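Local coordinates for 190aa long hypothetical protein (PDB 2DDZ) that is of unknown function, assembles as a hexamer and belongs to a family grouped with the class II tRNA synthetases, at residues L6-D17 with L37-K47; P79-Q88 with S123-I134. One frame throughout, in Å; residues are numbered along the deposited sequence.

Contact 1: L6-D17 with L37-K47; sequences LLIIKERRIDYD and LVVFRGKCNVK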
loop_
_atom_site.group_PDB
_atom_site.type_symbol
_atom_site.label_atom_id
_atom_site.label_comp_id
_atom_site.label_asym_id
_atom_site.label_seq_id
_atom_site.Cartn_x
_atom_site.Cartn_y
_atom_site.Cartn_z
ATOM N N LEU E 6 11.539 23.984 4.098
ATOM C CA LEU E 6 12.422 24.491 3.054
ATOM C C LEU E 6 13.724 25.051 3.623
ATOM O O LEU E 6 13.724 25.747 4.636
ATOM C CB LEU E 6 11.727 25.588 2.246
ATOM C CG LEU E 6 12.614 26.347 1.247
ATOM C CD1 LEU E 6 13.171 25.396 0.194
ATOM C CD2 LEU E 6 11.800 27.431 0.579
ATOM N N LEU E 7 14.832 24.736 2.962
ATOM C CA LEU E 7 16.141 25.210 3.382
ATOM C C LEU E 7 17.014 25.533 2.179
ATOM O O LEU E 7 17.348 24.646 1.394
ATOM C CB LEU E 7 16.858 24.165 4.242
ATOM C CG LEU E 7 18.305 24.535 4.626
ATOM C CD1 LEU E 7 18.289 25.800 5.497
ATOM C CD2 LEU E 7 18.980 23.380 5.382
ATOM N N ILE E 8 17.372 26.808 2.036
ATOM C CA ILE E 8 18.245 27.244 0.953
ATOM C C ILE E 8 19.593 27.546 1.599
ATOM O O ILE E 8 19.680 28.431 2.439
ATOM C CB ILE E 8 17.750 28.543 0.287
ATOM C CG1 ILE E 8 16.273 28.443 -0.096
ATOM C CG2 ILE E 8 18.556 28.811 -0.975
ATOM C CD1 ILE E 8 15.980 27.366 -1.104
ATOM N N ILE E 9 20.634 26.808 1.224
ATOM C CA ILE E 9 21.969 27.032 1.790
ATOM C C ILE E 9 22.681 28.126 0.976
ATOM O O ILE E 9 23.244 27.864 -0.082
ATOM C CB ILE E 9 22.783 25.724 1.788
ATOM C CG1 ILE E 9 22.041 24.689 2.637
ATOM C CG2 ILE E 9 24.193 25.963 2.348
ATOM C CD1 ILE E 9 22.618 23.303 2.556
ATOM N N LYS E 10 22.638 29.343 1.515
ATOM C CA LYS E 10 23.219 30.520 0.895
ATOM C C LYS E 10 24.642 30.890 1.375
ATOM O O LYS E 10 25.430 31.458 0.620
ATOM C CB LYS E 10 22.282 31.702 1.145
ATOM C CG LYS E 10 20.824 31.358 0.900
ATOM C CD LYS E 10 19.870 32.386 1.458
ATOM C CE LYS E 10 18.477 32.101 0.925
ATOM N NZ LYS E 10 17.460 33.043 1.441
ATOM N N GLU E 11 24.961 30.574 2.627
ATOM C CA GLU E 11 26.268 30.862 3.224
ATOM C C GLU E 11 27.466 30.137 2.577
ATOM O O GLU E 11 28.578 30.671 2.527
ATOM C CB GLU E 11 26.236 30.513 4.724
ATOM C CG GLU E 11 25.785 29.071 5.006
ATOM C CD GLU E 11 24.263 28.899 5.045
ATOM O OE1 GLU E 11 23.541 29.688 4.401
ATOM O OE2 GLU E 11 23.786 27.957 5.717
ATOM N N ARG E 12 27.252 28.919 2.089
ATOM C CA ARG E 12 28.340 28.143 1.482
ATOM C C ARG E 12 27.892 27.308 0.289
ATOM O O ARG E 12 26.748 27.384 -0.155
ATOM C CB ARG E 12 28.940 27.202 2.522
ATOM C CG ARG E 12 27.862 26.589 3.392
ATOM C CD ARG E 12 28.275 25.314 4.071
ATOM N NE ARG E 12 27.164 24.780 4.851
ATOM C CZ ARG E 12 27.069 23.515 5.238
ATOM N NH1 ARG E 12 28.024 22.650 4.913
ATOM N NH2 ARG E 12 26.022 23.116 5.949
ATOM N N ARG E 13 28.821 26.508 -0.219
ATOM C CA ARG E 13 28.550 25.613 -1.330
ATOM C C ARG E 13 28.645 24.195 -0.813
ATOM O O ARG E 13 29.434 23.898 0.081
ATOM C CB ARG E 13 29.577 25.778 -2.448
ATOM C CG ARG E 13 29.532 27.111 -3.128
ATOM C CD ARG E 13 30.024 27.002 -4.557
ATOM N NE ARG E 13 30.015 28.298 -5.234
ATOM C CZ ARG E 13 28.983 29.138 -5.253
ATOM N NH1 ARG E 13 29.082 30.289 -5.897
ATOM N NH2 ARG E 13 27.856 28.831 -4.629
ATOM N N ILE E 14 27.828 23.325 -1.384
ATOM C CA ILE E 14 27.825 21.921 -1.016
ATOM C C ILE E 14 27.869 21.167 -2.328
ATOM O O ILE E 14 27.074 21.455 -3.223
ATOM C CB ILE E 14 26.539 21.534 -0.268
ATOM C CG1 ILE E 14 26.405 22.354 1.016
ATOM C CG2 ILE E 14 26.578 20.065 0.074
ATOM C CD1 ILE E 14 27.598 22.186 1.941
ATOM N N ASP E 15 28.796 20.218 -2.458
ATOM C CA ASP E 15 28.909 19.451 -3.697
ATOM C C ASP E 15 28.020 18.202 -3.718
ATOM O O ASP E 15 27.862 17.503 -2.715
ATOM C CB ASP E 15 30.370 19.051 -3.957
ATOM C CG ASP E 15 31.312 20.256 -4.017
ATOM O OD1 ASP E 15 30.960 21.268 -4.662
ATOM O OD2 ASP E 15 32.411 20.186 -3.422
ATOM N N TYR E 16 27.441 17.926 -4.879
ATOM C CA TYR E 16 26.572 16.769 -5.049
ATOM C C TYR E 16 27.339 15.605 -5.676
ATOM O O TYR E 16 27.747 15.674 -6.835
ATOM C CB TYR E 16 25.390 17.142 -5.947
ATOM C CG TYR E 16 24.407 16.017 -6.176
ATOM C CD1 TYR E 16 23.636 15.518 -5.128
ATOM C CD2 TYR E 16 24.254 15.445 -7.442
ATOM C CE1 TYR E 16 22.737 14.475 -5.333
ATOM C CE2 TYR E 16 23.361 14.406 -7.660
ATOM C CZ TYR E 16 22.607 13.925 -6.601
ATOM O OH TYR E 16 21.731 12.891 -6.792
ATOM N N ASP E 17 27.550 14.541 -4.911
ATOM C CA ASP E 17 28.245 13.377 -5.444
ATOM C C ASP E 17 27.244 12.217 -5.547
ATOM O O ASP E 17 27.626 11.048 -5.708
ATOM C CB ASP E 17 29.436 13.005 -4.550
ATOM C CG ASP E 17 29.021 12.488 -3.187
ATOM O OD1 ASP E 17 28.031 12.993 -2.618
ATOM O OD2 ASP E 17 29.705 11.581 -2.671
ATOM N N LEU E 37 12.575 20.203 1.241
ATOM C CA LEU E 37 13.254 20.587 0.025
ATOM C C LEU E 37 14.482 21.368 0.493
ATOM O O LEU E 37 14.361 22.328 1.253
ATOM C CB LEU E 37 12.346 21.461 -0.844
ATOM C CG LEU E 37 13.010 22.121 -2.063
ATOM C CD1 LEU E 37 13.591 21.077 -3.021
ATOM C CD2 LEU E 37 11.981 22.972 -2.763
ATOM N N VAL E 38 15.658 20.917 0.069
ATOM C CA VAL E 38 16.920 21.558 0.416
ATOM C C VAL E 38 17.565 22.020 -0.883
ATOM O O VAL E 38 17.812 21.223 -1.781
ATOM C CB VAL E 38 17.882 20.580 1.119
ATOM C CG1 VAL E 38 19.192 21.296 1.464
ATOM C CG2 VAL E 38 17.230 20.022 2.376
ATOM N N VAL E 39 17.839 23.315 -0.974
ATOM C CA VAL E 39 18.434 23.891 -2.173
ATOM C C VAL E 39 19.818 24.422 -1.886
ATOM O O VAL E 39 20.026 25.171 -0.932
ATOM C CB VAL E 39 17.548 25.016 -2.712
ATOM C CG1 VAL E 39 18.138 25.599 -3.975
ATOM C CG2 VAL E 39 16.141 24.467 -2.963
ATOM N N PHE E 40 20.770 24.016 -2.713
ATOM C CA PHE E 40 22.140 24.460 -2.561
ATOM C C PHE E 40 22.832 24.595 -3.911
ATOM O O PHE E 40 22.249 24.315 -4.964
ATOM C CB PHE E 40 22.925 23.492 -1.677
ATOM C CG PHE E 40 22.857 22.058 -2.127
ATOM C CD1 PHE E 40 21.666 21.346 -2.027
ATOM C CD2 PHE E 40 23.984 21.412 -2.633
ATOM C CE1 PHE E 40 21.600 19.993 -2.393
ATOM C CE2 PHE E 40 23.934 20.051 -3.004
ATOM C CZ PHE E 40 22.736 19.345 -2.892
ATOM N N ARG E 41 24.087 25.033 -3.871
ATOM C CA ARG E 41 24.881 25.212 -5.072
ATOM C C ARG E 41 26.257 24.585 -4.869
ATOM O O ARG E 41 26.785 24.553 -3.752
ATOM C CB ARG E 41 25.009 26.705 -5.399
ATOM C CG ARG E 41 25.674 27.019 -6.732
ATOM C CD ARG E 41 25.747 28.534 -6.946
ATOM N NE ARG E 41 26.459 28.920 -8.167
ATOM C CZ ARG E 41 26.703 30.178 -8.534
ATOM N NH1 ARG E 41 26.295 31.189 -7.778
ATOM N NH2 ARG E 41 27.356 30.429 -9.661
ATOM N N GLY E 42 26.828 24.065 -5.950
ATOM C CA GLY E 42 28.131 23.440 -5.848
ATOM C C GLY E 42 28.454 22.609 -7.068
ATOM O O GLY E 42 27.777 22.710 -8.097
ATOM N N LYS E 43 29.495 21.792 -6.950
ATOM C CA LYS E 43 29.930 20.923 -8.035
ATOM C C LYS E 43 29.057 19.680 -8.122
ATOM O O LYS E 43 28.367 19.307 -7.164
ATOM C CB LYS E 43 31.375 20.474 -7.814
ATOM C CG LYS E 43 32.388 21.595 -7.756
ATOM C CD LYS E 43 33.778 21.056 -7.453
ATOM C CE LYS E 43 34.777 22.192 -7.316
ATOM N NZ LYS E 43 34.379 23.145 -6.231
ATOM N N CYS E 44 29.106 19.033 -9.278
ATOM C CA CYS E 44 28.346 17.816 -9.504
ATOM C C CYS E 44 29.259 16.735 -10.064
ATOM O O CYS E 44 29.700 16.820 -11.208
ATOM C CB CYS E 44 27.201 18.070 -10.485
ATOM S SG CYS E 44 26.248 16.582 -10.893
ATOM N N ASN E 45 29.566 15.736 -9.249
ATOM C CA ASN E 45 30.395 14.629 -9.691
ATOM C C ASN E 45 29.839 13.384 -9.014
ATOM O O ASN E 45 30.236 13.017 -7.903
ATOM C CB ASN E 45 31.857 14.868 -9.320
ATOM C CG ASN E 45 32.773 13.790 -9.864
ATOM O OD1 ASN E 45 32.477 13.165 -10.885
ATOM N ND2 ASN E 45 33.895 13.574 -9.194
ATOM N N VAL E 46 28.900 12.741 -9.701
ATOM C CA VAL E 46 28.222 11.567 -9.168
ATOM C C VAL E 46 29.029 10.294 -9.178
ATOM O O VAL E 46 29.442 9.826 -10.230
ATOM C CB VAL E 46 26.896 11.283 -9.926
ATOM C CG1 VAL E 46 26.148 10.136 -9.248
ATOM C CG2 VAL E 46 26.035 12.529 -9.967
ATOM N N LYS E 47 29.235 9.733 -7.992
ATOM C CA LYS E 47 29.958 8.481 -7.850
ATOM C C LYS E 47 29.099 7.353 -8.434
ATOM O O LYS E 47 27.889 7.292 -8.202
ATOM C CB LYS E 47 30.234 8.195 -6.374
ATOM C CG LYS E 47 31.206 9.155 -5.711
ATOM C CD LYS E 47 31.419 8.768 -4.256
ATOM C CE LYS E 47 32.474 9.630 -3.581
ATOM N NZ LYS E 47 32.143 11.084 -3.602
HETATM O O HOH W 1 32.028 24.164 -5.067
#

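Contact 2: P79-Q88 with S123-I134; sequences PDILLASSLQ and SIATVSPVSIKI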
loop_
_atom_site.group_PDB
_atom_site.type_symbol
_atom_site.label_atom_id
_atom_site.label_comp_id
_atom_site.label_asym_id
_atom_site.label_seq_id
_atom_site.Cartn_x
_atom_site.Cartn_y
_atom_site.Cartn_z
ATOM N N PRO E 79 6.035 5.058 -0.533
ATOM C CA PRO E 79 7.193 4.954 -1.434
ATOM C C PRO E 79 6.857 4.250 -2.747
ATOM O O PRO E 79 7.345 3.161 -3.025
ATOM C CB PRO E 79 8.214 4.174 -0.599
ATOM C CG PRO E 79 7.830 4.519 0.820
ATOM C CD PRO E 79 6.323 4.393 0.747
ATOM N N ASP E 80 6.037 4.906 -3.557
ATOM C CA ASP E 80 5.586 4.383 -4.843
ATOM C C ASP E 80 6.412 4.972 -5.996
ATOM O O ASP E 80 6.448 6.187 -6.167
ATOM C CB ASP E 80 4.114 4.765 -5.013
ATOM C CG ASP E 80 3.481 4.131 -6.220
ATOM O OD1 ASP E 80 4.222 3.660 -7.111
ATOM O OD2 ASP E 80 2.234 4.116 -6.278
ATOM N N ILE E 81 7.066 4.128 -6.795
ATOM C CA ILE E 81 7.867 4.653 -7.899
ATOM C C ILE E 81 7.064 5.515 -8.892
ATOM O O ILE E 81 7.564 6.527 -9.392
ATOM C CB ILE E 81 8.644 3.525 -8.659
ATOM C CG1 ILE E 81 7.739 2.327 -8.959
ATOM C CG2 ILE E 81 9.848 3.065 -7.835
ATOM C CD1 ILE E 81 6.824 2.521 -10.137
ATOM N N LEU E 82 5.821 5.136 -9.170
ATOM C CA LEU E 82 4.990 5.923 -10.089
ATOM C C LEU E 82 4.719 7.318 -9.522
ATOM O O LEU E 82 4.703 8.299 -10.258
ATOM C CB LEU E 82 3.679 5.192 -10.375
ATOM C CG LEU E 82 3.913 4.036 -11.360
ATOM C CD1 LEU E 82 2.682 3.143 -11.493
ATOM C CD2 LEU E 82 4.290 4.643 -12.706
ATOM N N LEU E 83 4.524 7.402 -8.208
ATOM C CA LEU E 83 4.297 8.684 -7.550
ATOM C C LEU E 83 5.568 9.522 -7.660
ATOM O O LEU E 83 5.517 10.703 -7.969
ATOM C CB LEU E 83 3.940 8.479 -6.070
ATOM C CG LEU E 83 3.812 9.738 -5.193
ATOM C CD1 LEU E 83 2.891 10.767 -5.850
ATOM C CD2 LEU E 83 3.276 9.340 -3.825
ATOM N N ALA E 84 6.714 8.895 -7.417
ATOM C CA ALA E 84 7.988 9.594 -7.501
ATOM C C ALA E 84 8.205 10.162 -8.910
ATOM O O ALA E 84 8.579 11.322 -9.072
ATOM C CB ALA E 84 9.135 8.640 -7.132
ATOM N N SER E 85 7.967 9.333 -9.922
ATOM C CA SER E 85 8.152 9.734 -11.303
ATOM C C SER E 85 7.180 10.843 -11.730
ATOM O O SER E 85 7.581 11.806 -12.391
ATOM C CB SER E 85 7.985 8.517 -12.213
ATOM O OG SER E 85 8.209 8.874 -13.558
ATOM N N SER E 86 5.910 10.709 -11.352
ATOM C CA SER E 86 4.922 11.719 -11.710
ATOM C C SER E 86 5.327 13.057 -11.100
ATOM O O SER E 86 5.521 14.045 -11.802
ATOM C CB SER E 86 3.530 11.321 -11.198
ATOM O OG SER E 86 3.053 10.154 -11.846
ATOM N N LEU E 87 5.457 13.068 -9.781
ATOM C CA LEU E 87 5.827 14.262 -9.034
ATOM C C LEU E 87 7.096 14.928 -9.575
ATOM O O LEU E 87 7.173 16.148 -9.683
ATOM C CB LEU E 87 6.007 13.890 -7.562
ATOM C CG LEU E 87 6.037 15.014 -6.537
ATOM C CD1 LEU E 87 4.781 15.872 -6.646
ATOM C CD2 LEU E 87 6.139 14.387 -5.163
ATOM N N GLN E 88 8.096 14.127 -9.918
ATOM C CA GLN E 88 9.335 14.675 -10.451
ATOM C C GLN E 88 9.105 15.458 -11.750
ATOM O O GLN E 88 9.688 16.521 -11.959
ATOM C CB GLN E 88 10.335 13.551 -10.722
ATOM C CG GLN E 88 11.542 13.992 -11.523
ATOM C CD GLN E 88 12.090 12.885 -12.401
ATOM O OE1 GLN E 88 11.330 12.157 -13.046
ATOM N NE2 GLN E 88 13.414 12.762 -12.446
ATOM N N SER E 123 18.115 15.175 -13.685
ATOM C CA SER E 123 17.158 14.878 -12.635
ATOM C C SER E 123 16.960 13.387 -12.489
ATOM O O SER E 123 17.262 12.616 -13.394
ATOM C CB SER E 123 15.808 15.544 -12.968
ATOM O OG SER E 123 14.849 15.359 -11.938
ATOM N N ILE E 124 16.445 12.989 -11.336
ATOM C CA ILE E 124 16.174 11.599 -11.089
ATOM C C ILE E 124 15.181 11.492 -9.950
ATOM O O ILE E 124 15.198 12.304 -9.017
ATOM C CB ILE E 124 17.487 10.815 -10.782
ATOM C CG1 ILE E 124 17.331 9.368 -11.276
ATOM C CG2 ILE E 124 17.817 10.868 -9.289
ATOM C CD1 ILE E 124 16.303 8.595 -10.503
ATOM N N ALA E 125 14.290 10.510 -10.053
ATOM C CA ALA E 125 13.274 10.272 -9.032
ATOM C C ALA E 125 13.280 8.811 -8.637
ATOM O O ALA E 125 13.328 7.941 -9.498
ATOM C CB ALA E 125 11.901 10.642 -9.561
ATOM N N THR E 126 13.213 8.536 -7.343
ATOM C CA THR E 126 13.201 7.157 -6.900
ATOM C C THR E 126 12.632 7.031 -5.493
ATOM O O THR E 126 12.043 7.969 -4.967
ATOM C CB THR E 126 14.626 6.523 -6.958
ATOM O OG1 THR E 126 14.535 5.130 -6.639
ATOM C CG2 THR E 126 15.570 7.200 -5.976
ATOM N N VAL E 127 12.775 5.863 -4.889
ATOM C CA VAL E 127 12.245 5.674 -3.551
ATOM C C VAL E 127 13.221 4.908 -2.693
ATOM O O VAL E 127 14.172 4.290 -3.200
ATOM C CB VAL E 127 10.902 4.866 -3.550
ATOM C CG1 VAL E 127 9.884 5.514 -4.476
ATOM C CG2 VAL E 127 11.165 3.423 -3.948
ATOM N N SER E 128 12.963 4.970 -1.391
ATOM C CA SER E 128 13.733 4.265 -0.375
ATOM C C SER E 128 12.648 3.471 0.357
ATOM O O SER E 128 11.464 3.680 0.117
ATOM C CB SER E 128 14.388 5.249 0.597
ATOM O OG SER E 128 13.419 5.845 1.433
ATOM N N PRO E 129 13.025 2.554 1.251
ATOM C CA PRO E 129 11.957 1.818 1.924
ATOM C C PRO E 129 10.954 2.711 2.656
ATOM O O PRO E 129 9.823 2.295 2.881
ATOM C CB PRO E 129 12.723 0.901 2.875
ATOM C CG PRO E 129 14.017 0.653 2.128
ATOM C CD PRO E 129 14.352 2.036 1.636
ATOM N N VAL E 130 11.346 3.935 3.015
ATOM C CA VAL E 130 10.439 4.815 3.759
ATOM C C VAL E 130 10.119 6.184 3.162
ATOM O O VAL E 130 9.487 7.007 3.822
ATOM C CB VAL E 130 10.971 5.088 5.169
ATOM C CG1 VAL E 130 11.321 3.783 5.849
ATOM C CG2 VAL E 130 12.180 6.013 5.093
ATOM N N SER E 131 10.549 6.456 1.935
ATOM C CA SER E 131 10.265 7.769 1.383
ATOM C C SER E 131 10.535 7.915 -0.115
ATOM O O SER E 131 11.138 7.044 -0.745
ATOM C CB SER E 131 11.096 8.815 2.132
ATOM O OG SER E 131 12.454 8.700 1.752
ATOM N N ILE E 132 10.078 9.042 -0.659
ATOM C CA ILE E 132 10.276 9.390 -2.060
ATOM C C ILE E 132 11.452 10.361 -2.058
ATOM O O ILE E 132 11.497 11.282 -1.236
ATOM C CB ILE E 132 9.055 10.125 -2.658
ATOM C CG1 ILE E 132 7.941 9.131 -3.000
ATOM C CG2 ILE E 132 9.469 10.900 -3.889
ATOM C CD1 ILE E 132 7.378 8.427 -1.797
ATOM N N LYS E 133 12.393 10.154 -2.975
ATOM C CA LYS E 133 13.574 10.994 -3.082
ATOM C C LYS E 133 13.779 11.488 -4.495
ATOM O O LYS E 133 13.884 10.693 -5.429
ATOM C CB LYS E 133 14.820 10.224 -2.632
ATOM C CG LYS E 133 14.952 10.135 -1.134
ATOM C CD LYS E 133 14.986 11.533 -0.526
ATOM C CE LYS E 133 16.205 12.355 -0.991
ATOM N NZ LYS E 133 17.350 12.317 -0.027
ATOM N N ILE E 134 13.863 12.808 -4.641
ATOM C CA ILE E 134 14.042 13.448 -5.945
ATOM C C ILE E 134 15.217 14.422 -6.019
ATOM O O ILE E 134 15.449 15.197 -5.100
ATOM C CB ILE E 134 12.783 14.278 -6.343
ATOM C CG1 ILE E 134 11.533 13.402 -6.378
ATOM C CG2 ILE E 134 13.007 14.953 -7.683
ATOM C CD1 ILE E 134 11.805 11.996 -6.800
#

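Contact 1: L6-D17 with L37-K47
Leu-6, Leu-7 and Ile-8 pair in parallel with Leu-37, Val-38 and Val-39, forming the two strands of a beta-alpha-beta unit whose connection carries helix 25-30. Leu-6 sets CD1 4.0 Å from CG of Leu-37, on the face packed by helix 161-184. Leu-7 is bonded through both backbone groups, N to Leu-37 O and O to Val-39 N, while its side chain turns to the opposite face and meets helix 25-30. Ile-8 lies alongside Val-39 and presses its CD1 against Val-39 CB at 3.3 Å, tighter than normal van der Waals packing. Past the bond from Ile-9 N to Val-39 O the chain loops out and returns at Arg-13, whose NH1 sits 3.4 Å above the guanidinium plane of Arg-41, the two planes 46° apart. Asp-67, salt-bridged to Arg-41, probably offsets this crowding of like charge. A leucine in place of Arg-41 would probably leave Asp-67 without this mate and the Arg-13 guanidinium freer to turn. Ile-14 directs its O at the edge of the Phe-40 ring, in plane and 3.1 Å from CD2; with CG between the backbone N and the carbonyl carbon (chi1 53°), the Phe-40 ring turns its CD2-CE2 edge to that oxygen. Gly-42 CA makes a CA-H...O contact with it too. Asp-15 OD1 accepts from Lys-43 N at 2.8 Å, and a water links it to Lys-43 NZ. Tyr-16 bonds Lys-43 O and Asn-45 N through its backbone, and its ring stacks on His-135. Lys-47, bent at its last torsion (59°), brings NZ to the anti side of Asp-17 OD2 in a 2.7 Å salt bridge.

Contact 2: P79-Q88 with S123-I134
Ser-123 lies on one arm of an antiparallel beta-hairpin, strands 118-128 and 131-139, against which the first turns of helix 81-100 pack; segment 81-88 runs at 153° to strand 123-128, roughly antiparallel. Ser-123 OG receives Gln-88 NE2 at 3.0 Å, somewhat tilted from the amide plane, and also bonds His-135 O, giving this hydroxyl two partners. With CG anti to the backbone N (chi1 169°) and a bend at chi2, Gln-88 reaches from the helix to Ser-123, its CB and CG against the Ala-125 methyl. Ala-125 is small enough to let the helix come close: its CB meets Ala-84 O at 3.4 Å and Gln-88 CB at 3.5 Å. Thr-126 faces the other way, its OG1 bonded to Arg-187 O of the second subunit, and pairs through its backbone with Lys-133. Val-127 points back at the helix start, with CG1 3.7 Å from Pro-79 C and CG2 against the CG2 methyl of Ile-81. Here Asp-80 serves as N-cap, its OD1 accepting from Leu-82 N. At the hairpin's two-residue turn, Ser-128 OG takes the N-H of Val-130 in an ST turn, and the Pro-79 ring rests over the bend, its CB 3.4 Å from Ser-128 O and its CG 3.5 Å from Ser-131 N. On the returning strand Ile-132 spans two sites of the other segment: CD1 reaches Pro-79, while CG2 touches the methyl of Ala-84, which thus sits among residues from both arms. Ile-134 adds its CD1, 4.3 Å from Ala-84 CB.

Contacts 1 and 2 belong to one mixed sheet, with strand 68-75 pairing on one side with strand 36-45 and on the other with strand 131-139. Their centres are about 20 Å apart and their nearest atoms about 5 Å, without touching. His-135, on strand 131-139, has a partner in each contact, Tyr-16 and Ser-123. Contact 1 reaches a guanidine pocket, where the nearest atoms of the Ile-14 side chain and the guanidine are about 4 Å apart. Pro-129 of contact 2 touches a bound guanidine, and the Pro-79 side chain is about 5 Å from one, nearest atoms. Other subunits cover much of contact 2, whereas none touches the segments of contact 1.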